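Side-chain contacts in putative periplasmic protein (PDB 3KN3), which probably serves as a substrate-binding periplasmic receptor, perhaps for a tungstate-type ABC transporter, and has been found with glutathione bound: residues A[29-34]-A[231-236]; A[96-101]-A[191-196]; A[108-113]-A[132-137]. One frame throughout, in Å; residues are numbered along the deposited sequence.

The three contacts illustrate how chemistry follows depth in a two-lobed binding-protein fold. Contact 1 lies in one lobe, near the surface, where a charged pair bridges two helices that stay well apart. Contacts 2 and 3 lie in the other lobe, their centres 14 Å apart, and both are largely buried and apolar. They touch each other: Phe98 of contact 2 packs on Leu109 and Ile110 of contact 3, and Lys97 forms a salt bridge with Glu113. Contact 2 sets a helix end and turn against an edge strand, with one water at its margin, whereas contact 3 joins two helices through an aromatic edge and a lysine-to-carbonyl bond.

Contact 1 (A[29-34]-A[231-236]); sequences KKDTGV and EKMQAE
Two donors converge on OD1 of Asp31: the ammonium group of Lys232, and NE1 of Trp227 from helix 218-229. The salt bridge from Lys232 NZ to Asp31 OD1 measures 2.9 Å, although the exact position of OD1 is uncertain, because a methyl group is modelled implausibly near it. As far as that allows, the ammonium appears to prefer OD1, since Asp31 OD2 is 3.4 Å from Lys232 NZ. The two side chains come from opposite directions and meet between their helices. Even the closest alpha carbons, Asp31 CA and Met233 CA, are 10.6 Å apart, a separation bridged from both sides, with Lys232 extended, its CG anti to the backbone N (chi1 180°) and no bend beyond. Next to it, selenomethionine Met233 folds back at chi2 and packs on Trp227; its approach to the carboxylate is doubtful in detail.

In the fold, Asp31 stands near the C-terminal end of helix 20-32, part of the beta-alpha-beta crossover that joins the parallel strands 6-12 and 35-41. Gly33, with positive phi, turns the chain out of that helix toward the second strand, its N bonded to Lys29 O at 2.9 Å. Lys232 belongs to helix 231-238, so the bridge joins the C-terminal helix to helix 20-32 within one lobe. With an alanine here in place of Asp31, Lys232 would probably lose its counter-charge and be freed to swing, and the Trp227 indole N-H would lose this acceptor. Glu236 OE2 lies some 6.0 Å from Asp31 OD1, and the lysine may ease repulsion between the two acids.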
loop_
_atom_site.group_PDB
_atom_site.type_symbol
_atom_site.label_atom_id
_atom_site.label_comp_id
_atom_site.label_asym_id
_atom_site.label_seq_id
_atom_site.Cartn_x
_atom_site.Cartn_y
_atom_site.Cartn_z
ATOM N N LYS A 29 -3.476 -14.100 17.973
ATOM C CA LYS A 29 -4.249 -14.714 19.035
ATOM C C LYS A 29 -3.671 -16.079 19.376
ATOM O O LYS A 29 -3.582 -16.449 20.535
ATOM C CB LYS A 29 -5.703 -14.866 18.599
ATOM C CG LYS A 29 -6.607 -15.411 19.690
ATOM C CD LYS A 29 -6.509 -14.558 20.941
ATOM C CE LYS A 29 -7.244 -15.203 22.091
ATOM N NZ LYS A 29 -8.687 -15.298 21.796
ATOM N N LYS A 30 -3.270 -16.813 18.342
ATOM C CA LYS A 30 -2.668 -18.131 18.495
ATOM C C LYS A 30 -1.303 -18.097 19.190
ATOM O O LYS A 30 -1.008 -18.948 20.023
ATOM C CB LYS A 30 -2.550 -18.810 17.127
ATOM C CG LYS A 30 -1.524 -19.933 17.044
ATOM C CD LYS A 30 -2.089 -21.130 16.295
ATOM C CE LYS A 30 -2.901 -22.019 17.241
ATOM N NZ LYS A 30 -4.042 -22.716 16.569
ATOM N N ASP A 31 -0.471 -17.115 18.861
ATOM C CA ASP A 31 0.876 -17.082 19.419
ATOM C C ASP A 31 0.930 -16.490 20.805
ATOM O O ASP A 31 1.895 -16.703 21.539
ATOM C CB ASP A 31 1.822 -16.291 18.520
ATOM C CG ASP A 31 2.180 -17.035 17.260
ATOM O OD1 ASP A 31 2.932 -16.477 16.439
ATOM O OD2 ASP A 31 1.706 -18.176 17.087
ATOM N N THR A 32 -0.123 -15.778 21.181
ATOM C CA THR A 32 0.025 -14.747 22.184
ATOM C C THR A 32 -1.129 -14.676 23.175
ATOM O O THR A 32 -0.973 -14.168 24.281
ATOM C CB THR A 32 0.231 -13.406 21.446
ATOM O OG1 THR A 32 1.383 -12.741 21.959
ATOM C CG2 THR A 32 -0.980 -12.515 21.543
ATOM N N GLY A 33 -2.285 -15.214 22.785
ATOM C CA GLY A 33 -3.506 -15.113 23.577
ATOM C C GLY A 33 -4.198 -13.750 23.534
ATOM O O GLY A 33 -5.226 -13.562 24.171
ATOM N N VAL A 34 -3.648 -12.795 22.786
ATOM C CA VAL A 34 -4.228 -11.455 22.715
ATOM C C VAL A 34 -5.168 -11.274 21.519
ATOM O O VAL A 34 -4.831 -11.656 20.396
ATOM C CB VAL A 34 -3.149 -10.369 22.608
ATOM C CG1 VAL A 34 -3.791 -8.998 22.315
ATOM C CG2 VAL A 34 -2.265 -10.331 23.858
ATOM N N GLU A 231 11.494 -12.713 13.218
ATOM C CA GLU A 231 11.861 -13.420 11.994
ATOM C C GLU A 231 10.749 -14.361 11.527
ATOM O O GLU A 231 10.365 -14.357 10.347
ATOM C CB GLU A 231 13.186 -14.175 12.160
ATOM C CG GLU A 231 13.820 -14.567 10.831
ATOM C CD GLU A 231 13.790 -13.423 9.815
ATOM O OE1 GLU A 231 14.448 -12.385 10.059
ATOM O OE2 GLU A 231 13.104 -13.562 8.775
ATOM N N LYS A 232 10.220 -15.150 12.459
ATOM C CA LYS A 232 9.160 -16.080 12.114
ATOM C C LYS A 232 8.059 -15.373 11.324
ATOM O O LYS A 232 7.603 -15.868 10.297
ATOM C CB LYS A 232 8.580 -16.732 13.366
ATOM C CG LYS A 232 7.457 -17.717 13.064
ATOM C CD LYS A 232 6.462 -17.793 14.206
ATOM C CE LYS A 232 5.217 -18.546 13.783
ATOM N NZ LYS A 232 4.199 -18.569 14.866
HETATM N N MSE A 233 7.651 -14.207 11.809
HETATM C CA MSE A 233 6.566 -13.455 11.189
HETATM C C MSE A 233 7.030 -12.631 9.992
HETATM O O MSE A 233 6.289 -12.454 9.028
HETATM C CB MSE A 233 5.865 -12.568 12.224
HETATM C CG MSE A 233 5.079 -13.363 13.255
HETATM SE SE MSE A 233 3.730 -14.494 12.392
HETATM C CE MSE A 233 3.316 -15.702 13.856
ATOM N N GLN A 234 8.247 -12.115 10.058
ATOM C CA GLN A 234 8.866 -11.537 8.874
ATOM C C GLN A 234 8.789 -12.543 7.724
ATOM O O GLN A 234 8.174 -12.278 6.691
ATOM C CB GLN A 234 10.317 -11.138 9.166
ATOM C CG GLN A 234 10.428 -9.822 9.922
ATOM C CD GLN A 234 9.671 -8.704 9.219
ATOM O OE1 GLN A 234 10.085 -8.233 8.159
ATOM N NE2 GLN A 234 8.553 -8.283 9.800
ATOM N N ALA A 235 9.384 -13.714 7.926
ATOM C CA ALA A 235 9.356 -14.775 6.921
ATOM C C ALA A 235 7.933 -15.248 6.607
ATOM O O ALA A 235 7.613 -15.588 5.470
ATOM C CB ALA A 235 10.215 -15.946 7.371
ATOM N N GLU A 236 7.080 -15.273 7.620
ATOM C CA GLU A 236 5.716 -15.726 7.428
ATOM C C GLU A 236 4.958 -14.753 6.543
ATOM O O GLU A 236 4.253 -15.159 5.627
ATOM C CB GLU A 236 5.026 -15.864 8.778
ATOM C CG GLU A 236 3.734 -16.637 8.741
ATOM C CD GLU A 236 3.416 -17.288 10.081
ATOM O OE1 GLU A 236 4.329 -17.926 10.666
ATOM O OE2 GLU A 236 2.254 -17.163 10.541
#

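Contact 2 (A[96-101]-A[191-196]); sequences QKFTGM and IVLEGD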
loop_
_atom_site.group_PDB
_atom_site.type_symbol
_atom_site.label_atom_id
_atom_site.label_comp_id
_atom_site.label_asym_id
_atom_site.label_seq_id
_atom_site.Cartn_x
_atom_site.Cartn_y
_atom_site.Cartn_z
ATOM N N GLN A 96 6.684 -9.189 -23.116
ATOM C CA GLN A 96 7.984 -9.339 -23.769
ATOM C C GLN A 96 8.785 -8.044 -23.775
ATOM O O GLN A 96 9.988 -8.051 -23.542
ATOM C CB GLN A 96 7.818 -9.850 -25.201
ATOM C CG GLN A 96 7.512 -11.317 -25.268
ATOM C CD GLN A 96 8.366 -12.103 -24.299
ATOM O OE1 GLN A 96 7.857 -12.684 -23.341
ATOM N NE2 GLN A 96 9.677 -12.100 -24.523
ATOM N N LYS A 97 8.102 -6.935 -24.018
ATOM C CA LYS A 97 8.735 -5.623 -24.133
ATOM C C LYS A 97 9.693 -5.234 -22.994
ATOM O O LYS A 97 10.724 -4.601 -23.240
ATOM C CB LYS A 97 7.657 -4.546 -24.278
ATOM C CG LYS A 97 8.180 -3.219 -24.782
ATOM C CD LYS A 97 7.041 -2.227 -24.912
ATOM C CE LYS A 97 7.411 -1.070 -25.819
ATOM N NZ LYS A 97 7.609 -1.503 -27.228
ATOM N N PHE A 98 9.337 -5.605 -21.761
ATOM C CA PHE A 98 10.063 -5.175 -20.569
ATOM C C PHE A 98 10.827 -6.294 -19.868
ATOM O O PHE A 98 11.434 -6.067 -18.821
ATOM C CB PHE A 98 9.108 -4.527 -19.568
ATOM C CG PHE A 98 8.407 -3.308 -20.101
ATOM C CD1 PHE A 98 7.017 -3.211 -20.058
ATOM C CD2 PHE A 98 9.130 -2.259 -20.654
ATOM C CE1 PHE A 98 6.365 -2.081 -20.553
ATOM C CE2 PHE A 98 8.480 -1.129 -21.152
ATOM C CZ PHE A 98 7.098 -1.040 -21.097
ATOM N N THR A 99 10.817 -7.496 -20.432
ATOM C CA THR A 99 11.443 -8.620 -19.738
ATOM C C THR A 99 12.898 -8.312 -19.329
ATOM O O THR A 99 13.691 -7.787 -20.117
ATOM C CB THR A 99 11.374 -9.924 -20.552
ATOM O OG1 THR A 99 12.034 -9.731 -21.800
ATOM C CG2 THR A 99 9.927 -10.313 -20.814
ATOM N N GLY A 100 13.226 -8.618 -18.076
ATOM C CA GLY A 100 14.559 -8.367 -17.567
ATOM C C GLY A 100 14.778 -6.945 -17.082
ATOM O O GLY A 100 15.796 -6.656 -16.474
HETATM N N MSE A 101 13.829 -6.049 -17.331
HETATM C CA MSE A 101 14.063 -4.645 -17.002
HETATM C C MSE A 101 13.651 -4.219 -15.598
HETATM O O MSE A 101 12.750 -4.789 -14.995
HETATM C CB MSE A 101 13.415 -3.750 -18.029
HETATM C CG MSE A 101 14.052 -3.844 -19.391
HETATM SE SE MSE A 101 13.186 -2.540 -20.583
HETATM C CE MSE A 101 13.760 -3.253 -22.312
ATOM N N ILE A 191 -0.068 -8.743 -15.904
ATOM C CA ILE A 191 1.109 -8.177 -15.241
ATOM C C ILE A 191 2.278 -8.164 -16.194
ATOM O O ILE A 191 2.631 -9.182 -16.797
ATOM C CB ILE A 191 1.547 -8.925 -13.983
ATOM C CG1 ILE A 191 0.501 -8.779 -12.883
ATOM C CG2 ILE A 191 2.897 -8.373 -13.492
ATOM C CD1 ILE A 191 0.908 -9.437 -11.600
ATOM N N VAL A 192 2.891 -6.997 -16.293
ATOM C CA VAL A 192 3.832 -6.694 -17.352
ATOM C C VAL A 192 5.146 -6.289 -16.696
ATOM O O VAL A 192 6.187 -6.243 -17.337
ATOM C CB VAL A 192 3.233 -5.569 -18.252
ATOM C CG1 VAL A 192 4.187 -4.414 -18.436
ATOM C CG2 VAL A 192 2.746 -6.139 -19.583
ATOM N N LEU A 193 5.092 -6.035 -15.391
ATOM C CA LEU A 193 6.290 -5.693 -14.643
ATOM C C LEU A 193 6.042 -5.740 -13.131
ATOM O O LEU A 193 5.079 -5.163 -12.643
ATOM C CB LEU A 193 6.777 -4.314 -15.078
ATOM C CG LEU A 193 8.217 -3.936 -14.750
ATOM C CD1 LEU A 193 8.686 -2.835 -15.668
ATOM C CD2 LEU A 193 8.294 -3.502 -13.309
ATOM N N GLU A 194 6.917 -6.427 -12.393
ATOM C CA GLU A 194 6.740 -6.612 -10.953
ATOM C C GLU A 194 8.064 -6.939 -10.254
ATOM O O GLU A 194 9.034 -7.301 -10.898
ATOM C CB GLU A 194 5.720 -7.728 -10.694
ATOM C CG GLU A 194 6.123 -9.086 -11.282
ATOM C CD GLU A 194 5.116 -10.213 -10.996
ATOM O OE1 GLU A 194 4.942 -11.090 -11.870
ATOM O OE2 GLU A 194 4.504 -10.236 -9.910
ATOM N N GLY A 195 8.102 -6.797 -8.932
ATOM C CA GLY A 195 9.242 -7.241 -8.142
ATOM C C GLY A 195 10.251 -6.177 -7.761
ATOM O O GLY A 195 10.870 -6.245 -6.709
ATOM N N ASP A 196 10.437 -5.194 -8.627
ATOM C CA ASP A 196 11.337 -4.091 -8.330
ATOM C C ASP A 196 11.050 -3.563 -6.898
ATOM O O ASP A 196 9.893 -3.451 -6.495
ATOM C CB ASP A 196 11.154 -3.021 -9.413
ATOM C CG ASP A 196 12.350 -2.094 -9.543
ATOM O OD1 ASP A 196 12.795 -1.534 -8.511
ATOM O OD2 ASP A 196 12.839 -1.908 -10.683
HETATM O O HOH W 1 11.069 -6.312 -12.756
#
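Phe98 reaches into the contact from CB onward, and its atoms meet a succession of neighbours. Its CB lies 4.3 Å from Leu193 CD1 and also passes near the carbonyl O of Val192. With CG anti to the carbonyl carbon (chi1 -60°), the ring is carried toward Val192, whose methyl CG1 sits at the ring edge, close to its plane, 3.5 Å from Phe98 CD1. Farther along the same edge, Phe98 CE1 is 3.8 Å from that CG1. The other edge and the tip belong to helix 103-113, where CE2 meets Leu109 and CZ meets Ile110. One face carries the aliphatic stem of Lys97, its CG 4.2 Å above the plane of the Phe98 ring and offset toward the rim.

Strand 190-193 is an outermost strand of the five-stranded mixed sheet in this lobe of the periplasmic binding protein fold. Val192 and Leu193 together pair with the single residue Ile88 of strand 86-90, a classic beta bulge. Leu193 also packs on Val103 and Ala106, so helix 103-113 lies against both Phe98 and the strand.

In the backbone, a type II turn from Phe98 to Met101 redirects the chain, closed by Met101 N to Phe98 O at 2.8 Å, with Gly100 taking the positive-phi position. Thr99 N and OG1 both hydrogen-bond to Gln96 O, from the same face of its plane, at the end of a weakly bonded helix. Beside the turn, a water donates to both backbones, lying 3.2 Å from Met101 O and 2.9 Å from Glu194 O.

Contact 3 (A[108-113]-A[132-137]); sequences KLIEKE and EVWKEA
Ile110 and Trp134 meet methyl to ring edge, CG2 of the isoleucine lying 3.9 Å from CH2 of the indole and in the plane of the ring. The first torsion of Ile110 directs the methyl to the ring: chi1 of -76° sets CG1 beside the backbone N and turns CG2 anti to it, toward the indole. Trp134 extends its long bicyclic group across the gap with the six-membered ring leading. The two side chains cross at about a right angle.

Three other aromatic rings meet the indole: Phe107, with the two planes moderately inclined to each other, and Phe117 and Tyr148 in edge-to-face contacts. These neighbours show where the pair sits. Helix 125-138 is the connection of a beta-alpha-beta crossover between the adjacent parallel strands 117-119 and 148-150, and helix 103-113 packs beside it on the same sheet. Trp134 stands about 10 Å, side chain to side chain, from Arg120 and Thr126, two residues of the glutathione site, so it is near that site but is not among the residues known to bind glutathione.

Lys108 adds a polar link at the more exposed margin. After an unusual chi1 of -98° and a bend at chi2, the rest of its chain straightens and brings NZ to 3.1 Å from Ala137 O. The bond runs nearly along the C=O axis, with a C=O...N angle of 165°. This carbonyl belongs to the last turn of helix 125-138, where an ammonium is likely to be welcomed by the negative end of the helix dipole. The methyl of Ala137 packs instead on Ala104 and Phe107.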
loop_
_atom_site.group_PDB
_atom_site.type_symbol
_atom_site.label_atom_id
_atom_site.label_comp_id
_atom_site.label_asym_id
_atom_site.label_seq_id
_atom_site.Cartn_x
_atom_site.Cartn_y
_atom_site.Cartn_z
ATOM N N LYS A 108 11.633 4.744 -18.569
ATOM C CA LYS A 108 12.427 5.433 -19.590
ATOM C C LYS A 108 12.003 5.005 -20.987
ATOM O O LYS A 108 11.901 5.830 -21.891
ATOM C CB LYS A 108 13.920 5.150 -19.401
ATOM C CG LYS A 108 14.665 6.248 -18.659
ATOM C CD LYS A 108 15.683 5.697 -17.659
ATOM C CE LYS A 108 16.271 6.815 -16.790
ATOM N NZ LYS A 108 16.790 6.321 -15.471
ATOM N N LEU A 109 11.764 3.707 -21.153
ATOM C CA LEU A 109 11.369 3.163 -22.436
ATOM C C LEU A 109 9.987 3.671 -22.827
ATOM O O LEU A 109 9.742 4.021 -23.972
ATOM C CB LEU A 109 11.358 1.633 -22.387
ATOM C CG LEU A 109 11.127 0.966 -23.750
ATOM C CD1 LEU A 109 12.128 1.505 -24.769
ATOM C CD2 LEU A 109 11.212 -0.562 -23.646
ATOM N N ILE A 110 9.089 3.680 -21.856
ATOM C CA ILE A 110 7.745 4.190 -22.026
ATOM C C ILE A 110 7.793 5.629 -22.525
ATOM O O ILE A 110 7.104 5.991 -23.475
ATOM C CB ILE A 110 6.958 4.104 -20.701
ATOM C CG1 ILE A 110 6.525 2.663 -20.443
ATOM C CG2 ILE A 110 5.749 4.998 -20.726
ATOM C CD1 ILE A 110 6.069 2.398 -19.019
ATOM N N GLU A 111 8.632 6.440 -21.898
ATOM C CA GLU A 111 8.793 7.812 -22.342
ATOM C C GLU A 111 9.360 7.889 -23.757
ATOM O O GLU A 111 8.792 8.548 -24.632
ATOM C CB GLU A 111 9.689 8.578 -21.383
ATOM C CG GLU A 111 9.716 10.051 -21.673
ATOM C CD GLU A 111 10.623 10.796 -20.739
ATOM O OE1 GLU A 111 11.712 10.258 -20.438
ATOM O OE2 GLU A 111 10.252 11.913 -20.309
ATOM N N LYS A 112 10.483 7.214 -23.970
ATOM C CA LYS A 112 11.140 7.185 -25.274
ATOM C C LYS A 112 10.169 6.800 -26.396
ATOM O O LYS A 112 10.027 7.521 -27.383
ATOM C CB LYS A 112 12.362 6.248 -25.244
ATOM C CG LYS A 112 13.093 6.086 -26.580
ATOM C CD LYS A 112 14.565 5.693 -26.378
ATOM C CE LYS A 112 14.882 4.283 -26.881
ATOM N NZ LYS A 112 15.125 4.219 -28.351
ATOM N N GLU A 113 9.490 5.672 -26.240
ATOM C CA GLU A 113 8.568 5.219 -27.274
ATOM C C GLU A 113 7.208 5.902 -27.177
ATOM O O GLU A 113 6.348 5.708 -28.032
ATOM C CB GLU A 113 8.425 3.698 -27.233
ATOM C CG GLU A 113 9.735 2.977 -27.486
ATOM C CD GLU A 113 9.554 1.489 -27.624
ATOM O OE1 GLU A 113 8.412 1.023 -27.452
ATOM O OE2 GLU A 113 10.545 0.785 -27.904
ATOM N N GLU A 132 5.630 8.991 -7.125
ATOM C CA GLU A 132 6.940 8.712 -6.554
ATOM C C GLU A 132 7.780 7.846 -7.493
ATOM O O GLU A 132 8.974 8.083 -7.674
ATOM C CB GLU A 132 6.801 8.039 -5.190
ATOM C CG GLU A 132 7.442 8.812 -4.041
ATOM C CD GLU A 132 8.977 8.802 -4.069
ATOM O OE1 GLU A 132 9.583 8.627 -2.987
ATOM O OE2 GLU A 132 9.580 8.971 -5.156
ATOM N N VAL A 133 7.157 6.844 -8.098
ATOM C CA VAL A 133 7.892 5.968 -9.001
ATOM C C VAL A 133 8.482 6.699 -10.228
ATOM O O VAL A 133 9.633 6.426 -10.601
ATOM C CB VAL A 133 7.036 4.768 -9.425
ATOM C CG1 VAL A 133 7.805 3.876 -10.393
ATOM C CG2 VAL A 133 6.580 3.980 -8.184
ATOM N N TRP A 134 7.703 7.605 -10.846
ATOM C CA TRP A 134 8.176 8.400 -11.995
ATOM C C TRP A 134 9.323 9.311 -11.587
ATOM O O TRP A 134 10.284 9.485 -12.315
ATOM C CB TRP A 134 7.050 9.260 -12.622
ATOM C CG TRP A 134 6.123 8.473 -13.476
ATOM C CD1 TRP A 134 4.854 8.083 -13.168
ATOM C CD2 TRP A 134 6.400 7.939 -14.777
ATOM N NE1 TRP A 134 4.325 7.338 -14.191
ATOM C CE2 TRP A 134 5.252 7.238 -15.193
ATOM C CE3 TRP A 134 7.502 7.993 -15.631
ATOM C CZ2 TRP A 134 5.179 6.596 -16.420
ATOM C CZ3 TRP A 134 7.428 7.358 -16.844
ATOM C CH2 TRP A 134 6.278 6.666 -17.231
ATOM N N LYS A 135 9.187 9.908 -10.415
ATOM C CA LYS A 135 10.216 10.767 -9.857
ATOM C C LYS A 135 11.540 10.009 -9.706
ATOM O O LYS A 135 12.585 10.493 -10.132
ATOM C CB LYS A 135 9.743 11.293 -8.504
ATOM C CG LYS A 135 10.362 12.586 -8.066
ATOM C CD LYS A 135 9.317 13.407 -7.328
ATOM C CE LYS A 135 8.521 12.547 -6.340
ATOM N NZ LYS A 135 7.394 13.310 -5.710
ATOM N N GLU A 136 11.479 8.814 -9.115
ATOM C CA GLU A 136 12.661 7.966 -8.965
ATOM C C GLU A 136 13.224 7.546 -10.320
ATOM O O GLU A 136 14.435 7.433 -10.489
ATOM C CB GLU A 136 12.349 6.715 -8.138
ATOM C CG GLU A 136 12.021 6.964 -6.667
ATOM C CD GLU A 136 11.884 5.664 -5.859
ATOM O OE1 GLU A 136 12.664 4.713 -6.110
ATOM O OE2 GLU A 136 11.001 5.596 -4.968
ATOM N N ALA A 137 12.342 7.328 -11.289
ATOM C CA ALA A 137 12.757 6.771 -12.566
ATOM C C ALA A 137 13.295 7.820 -13.530
ATOM O O ALA A 137 14.301 7.588 -14.204
ATOM C CB ALA A 137 11.601 5.996 -13.212
#